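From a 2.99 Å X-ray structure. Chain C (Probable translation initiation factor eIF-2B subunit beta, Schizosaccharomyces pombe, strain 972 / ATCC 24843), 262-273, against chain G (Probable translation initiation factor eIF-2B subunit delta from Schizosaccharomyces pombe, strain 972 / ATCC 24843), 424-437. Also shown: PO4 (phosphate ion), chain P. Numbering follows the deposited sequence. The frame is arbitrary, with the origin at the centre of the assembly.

Chain C 262-273: TTVISDATIFAI
Chain G 424-437: NLKLLSLKYDVTPP

Residues Thr C262 to Ile C265 of the beta subunit form the end of a strand that lies parallel to the delta-subunit strand beginning at Leu G425, so that one sheet runs across the subunit boundary. The strand axes approach to 4.6 Å and their N-to-C directions diverge by 30°. Thr C262 pairs with Leu G425, Thr C263 with Lys G426 and Val C264 with Leu G427, at CA-CA distances of 5.0, 4.8 and 4.7 Å. Chain C keeps extended phi/psi values near -100/130, -119/132 and -103/120; the matching chain G residues lie at -111/119, -136/128 and -96/147.

Four backbone hydrogen bonds fix this register. Thr C262 N donates to Asn G424 O (2.6 Å), Lys G426 N to Thr C262 O (2.9 Å), Val C264 N to Lys G426 O (2.8 Å) and Leu G428 N to Val C264 O (2.9 Å). Thus Thr C262 and Val C264 use both N and O toward chain G, whereas Thr C263 offers its CA to Lys G426 O at 3.1 Å, a CA-H...O contact.

Beyond Ile C265 the strand gives way to a turn. Thr C269 N bonds to Ser C266 O (3.2 Å), and the hydroxyls Ser C266 OG and Thr C269 OG1 share a hydrogen bond of 2.8 Å. Residues 267-269 have helical phi/psi, leading into a weakly bonded helix at about 270-273. Chain G turns at Lys G431 (-90/-29) and resumes as strand 432-435.

Side chains alternate across the sheet. On one face, Val C264 (chi1 t) packs CG2 against Leu G425 CD1 at 4.1 Å and CB against Leu G427 CD1 at 4.0 Å; its compact branched side chain suits both the extended backbone and this apolar contact. Thr C262 (m) shares that face. On the other, Thr C263 (m) brings CG2 to 3.9 Å from Leu G428 CB, while the extended Lys G426 chain leads away and its amine is hydrogen-bonded elsewhere in the structure.

Past the paired strands, the side chains of Thr C269, Phe C271 and Ala C272 make the closest contacts with Leu G430, Asp G433, Val G434 and Pro G436. Thr C269 (m) points toward chain G, with CG2 3.8 Å from Leu G430 CG. Ala C272 CB lies 3.9 Å from Leu G430 CD1 (Leu G430 chi1 m, chi2 t), its small methyl allowing close approach. Phe C271 (t, chi2 -84°) places CD1 3.9 Å from Asp G433 OD1 and CZ 4.2 Å from Pro G436 CD. Together the stretches bury 724 Å².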

# COMPACT_ATOMS: atom_id res chain seq x y z
N THR C 262 14.33 12.21 -12.39
CA THR C 262 13.11 12.11 -13.19
C THR C 262 13.13 10.89 -14.10
O THR C 262 14.09 10.66 -14.84
CB THR C 262 12.90 13.37 -14.04
OG1 THR C 262 12.66 14.49 -13.18
CG2 THR C 262 11.70 13.20 -14.97
N THR C 263 12.05 10.11 -14.05
CA THR C 263 11.87 8.99 -14.97
C THR C 263 10.61 9.21 -15.81
O THR C 263 9.55 9.55 -15.27
CB THR C 263 11.77 7.65 -14.22
OG1 THR C 263 12.92 7.47 -13.38
CG2 THR C 263 11.68 6.49 -15.21
N VAL C 264 10.74 9.03 -17.12
CA VAL C 264 9.60 9.18 -18.02
C VAL C 264 9.08 7.82 -18.46
O VAL C 264 9.80 7.02 -19.05
CB VAL C 264 9.99 10.00 -19.27
CG1 VAL C 264 8.83 10.04 -20.26
CG2 VAL C 264 10.41 11.40 -18.88
N ILE C 265 7.81 7.55 -18.15
CA ILE C 265 7.21 6.26 -18.47
C ILE C 265 5.96 6.40 -19.34
O ILE C 265 5.31 7.45 -19.34
CB ILE C 265 6.82 5.48 -17.20
CG1 ILE C 265 5.71 6.22 -16.44
CG2 ILE C 265 8.04 5.27 -16.31
CD1 ILE C 265 5.08 5.40 -15.34
N SER C 266 5.64 5.34 -20.07
CA SER C 266 4.37 5.27 -20.79
C SER C 266 3.24 5.05 -19.80
O SER C 266 3.48 4.68 -18.65
CB SER C 266 4.41 4.15 -21.84
OG SER C 266 4.78 2.92 -21.25
N ASP C 267 2.01 5.29 -20.24
CA ASP C 267 0.85 5.16 -19.35
C ASP C 267 0.59 3.72 -18.93
O ASP C 267 -0.02 3.47 -17.90
CB ASP C 267 -0.40 5.74 -20.02
CG ASP C 267 -0.33 7.24 -20.17
OD1 ASP C 267 -0.65 7.95 -19.19
OD2 ASP C 267 0.03 7.72 -21.27
N ALA C 268 1.06 2.78 -19.74
CA ALA C 268 0.86 1.36 -19.45
C ALA C 268 1.72 0.92 -18.27
O ALA C 268 1.39 -0.04 -17.57
CB ALA C 268 1.17 0.52 -20.67
N THR C 269 2.82 1.63 -18.05
CA THR C 269 3.80 1.25 -17.03
C THR C 269 3.39 1.71 -15.63
O THR C 269 4.04 1.36 -14.64
CB THR C 269 5.19 1.83 -17.37
OG1 THR C 269 5.37 1.84 -18.79
CG2 THR C 269 6.29 1.01 -16.73
N ILE C 270 2.31 2.48 -15.55
CA ILE C 270 1.86 3.08 -14.29
C ILE C 270 1.67 2.06 -13.16
O ILE C 270 2.19 2.24 -12.06
CB ILE C 270 0.54 3.85 -14.48
CG1 ILE C 270 0.79 5.12 -15.30
CG2 ILE C 270 -0.07 4.22 -13.13
CD1 ILE C 270 -0.46 5.89 -15.62
N PHE C 271 0.94 0.98 -13.45
CA PHE C 271 0.68 -0.05 -12.45
C PHE C 271 1.97 -0.75 -12.04
O PHE C 271 2.17 -1.07 -10.86
CB PHE C 271 -0.32 -1.07 -12.98
CG PHE C 271 -0.80 -2.06 -11.95
CD1 PHE C 271 -0.06 -3.20 -11.65
CD2 PHE C 271 -2.00 -1.86 -11.29
CE1 PHE C 271 -0.50 -4.10 -10.71
CE2 PHE C 271 -2.45 -2.77 -10.34
CZ PHE C 271 -1.70 -3.89 -10.05
N ALA C 272 2.85 -0.99 -13.01
CA ALA C 272 4.06 -1.78 -12.79
C ALA C 272 5.00 -1.17 -11.76
O ALA C 272 5.71 -1.88 -11.06
CB ALA C 272 4.79 -1.97 -14.11
N ILE C 273 5.01 0.16 -11.67
CA ILE C 273 5.95 0.85 -10.80
C ILE C 273 5.30 1.39 -9.53
O ILE C 273 5.97 2.00 -8.70
CB ILE C 273 6.65 2.01 -11.55
CG1 ILE C 273 5.62 2.86 -12.30
CG2 ILE C 273 7.68 1.47 -12.52
CD1 ILE C 273 5.10 4.06 -11.53
N ASN G 424 19.83 13.16 -14.37
CA ASN G 424 18.56 13.06 -13.66
C ASN G 424 17.36 12.83 -14.59
O ASN G 424 16.22 12.76 -14.13
CB ASN G 424 18.31 14.30 -12.80
CG ASN G 424 19.28 14.40 -11.63
OD1 ASN G 424 19.97 15.41 -11.48
ND2 ASN G 424 19.32 13.36 -10.81
N LEU G 425 17.62 12.71 -15.88
CA LEU G 425 16.57 12.39 -16.84
C LEU G 425 16.77 10.99 -17.40
O LEU G 425 17.78 10.70 -18.03
CB LEU G 425 16.52 13.41 -17.97
CG LEU G 425 15.43 13.17 -19.01
CD1 LEU G 425 14.05 13.25 -18.37
CD2 LEU G 425 15.55 14.15 -20.17
N LYS G 426 15.78 10.13 -17.17
CA LYS G 426 15.85 8.75 -17.62
C LYS G 426 14.52 8.33 -18.24
O LYS G 426 13.46 8.50 -17.64
CB LYS G 426 16.21 7.83 -16.46
CG LYS G 426 16.27 6.36 -16.81
CD LYS G 426 16.36 5.51 -15.55
CE LYS G 426 17.06 4.18 -15.81
NZ LYS G 426 17.90 3.78 -14.65
N LEU G 427 14.58 7.78 -19.45
CA LEU G 427 13.38 7.26 -20.11
C LEU G 427 13.27 5.76 -19.85
O LEU G 427 14.28 5.07 -19.75
CB LEU G 427 13.41 7.56 -21.61
CG LEU G 427 12.78 8.88 -22.06
CD1 LEU G 427 13.41 10.07 -21.36
CD2 LEU G 427 12.87 9.02 -23.56
N LEU G 428 12.05 5.26 -19.76
CA LEU G 428 11.85 3.87 -19.39
C LEU G 428 10.53 3.28 -19.87
O LEU G 428 9.47 3.87 -19.69
CB LEU G 428 11.94 3.71 -17.88
CG LEU G 428 11.83 2.26 -17.41
CD1 LEU G 428 13.15 1.54 -17.62
CD2 LEU G 428 11.39 2.19 -15.97
N SER G 429 10.61 2.10 -20.47
CA SER G 429 9.42 1.36 -20.86
C SER G 429 9.58 -0.13 -20.57
O SER G 429 10.38 -0.81 -21.21
CB SER G 429 9.11 1.58 -22.35
OG SER G 429 7.89 0.95 -22.71
N LEU G 430 8.83 -0.62 -19.59
CA LEU G 430 8.81 -2.05 -19.30
C LEU G 430 7.92 -2.75 -20.32
O LEU G 430 6.95 -2.17 -20.81
CB LEU G 430 8.30 -2.32 -17.89
CG LEU G 430 9.05 -1.65 -16.73
CD1 LEU G 430 8.47 -2.09 -15.40
CD2 LEU G 430 10.54 -1.97 -16.80
N LYS G 431 8.26 -3.99 -20.65
CA LYS G 431 7.48 -4.74 -21.63
C LYS G 431 6.35 -5.53 -20.97
O LYS G 431 5.31 -5.76 -21.58
CB LYS G 431 8.37 -5.70 -22.42
CG LYS G 431 9.27 -5.01 -23.43
CD LYS G 431 9.42 -5.85 -24.69
CE LYS G 431 10.21 -5.11 -25.76
NZ LYS G 431 10.24 -5.85 -27.05
N TYR G 432 6.55 -5.93 -19.72
CA TYR G 432 5.62 -6.85 -19.08
C TYR G 432 5.01 -6.34 -17.78
O TYR G 432 5.30 -5.24 -17.33
CB TYR G 432 6.32 -8.19 -18.84
CG TYR G 432 6.75 -8.84 -20.13
CD1 TYR G 432 5.83 -9.44 -20.97
CD2 TYR G 432 8.09 -8.84 -20.52
CE1 TYR G 432 6.22 -10.03 -22.16
CE2 TYR G 432 8.49 -9.43 -21.70
CZ TYR G 432 7.55 -10.03 -22.52
OH TYR G 432 7.94 -10.62 -23.70
N ASP G 433 4.16 -7.17 -17.19
CA ASP G 433 3.24 -6.72 -16.16
C ASP G 433 2.63 -7.89 -15.39
O ASP G 433 2.10 -8.83 -16.00
CB ASP G 433 2.13 -5.88 -16.81
CG ASP G 433 1.35 -5.06 -15.81
OD1 ASP G 433 1.83 -4.88 -14.68
OD2 ASP G 433 0.26 -4.59 -16.19
N VAL G 434 2.70 -7.84 -14.07
CA VAL G 434 2.14 -8.91 -13.24
C VAL G 434 0.75 -8.55 -12.73
O VAL G 434 0.59 -7.68 -11.88
CB VAL G 434 3.05 -9.22 -12.03
CG1 VAL G 434 2.42 -10.28 -11.15
CG2 VAL G 434 4.43 -9.66 -12.51
N THR G 435 -0.26 -9.23 -13.27
CA THR G 435 -1.64 -9.00 -12.86
C THR G 435 -2.05 -9.98 -11.76
O THR G 435 -2.10 -11.18 -11.99
CB THR G 435 -2.60 -9.15 -14.05
OG1 THR G 435 -2.07 -8.48 -15.20
CG2 THR G 435 -3.96 -8.55 -13.71
N PRO G 436 -2.34 -9.45 -10.56
CA PRO G 436 -2.71 -10.24 -9.38
C PRO G 436 -3.89 -11.18 -9.64
O PRO G 436 -4.79 -10.83 -10.41
CB PRO G 436 -3.08 -9.17 -8.34
CG PRO G 436 -3.30 -7.92 -9.12
CD PRO G 436 -2.37 -8.00 -10.28
N PRO G 437 -3.88 -12.35 -8.99
CA PRO G 437 -4.88 -13.41 -9.17
C PRO G 437 -6.31 -12.95 -8.91
O PRO G 437 -7.23 -13.40 -9.59
CB PRO G 437 -4.47 -14.46 -8.14
CG PRO G 437 -3.01 -14.23 -7.94
CD PRO G 437 -2.83 -12.75 -8.04
P PO4 P . 4.54 -11.75 -25.41
O1 PO4 P . 3.55 -11.35 -24.34
O2 PO4 P . 5.80 -12.27 -24.77
O3 PO4 P . 3.93 -12.84 -26.26
O4 PO4 P . 4.86 -10.56 -26.28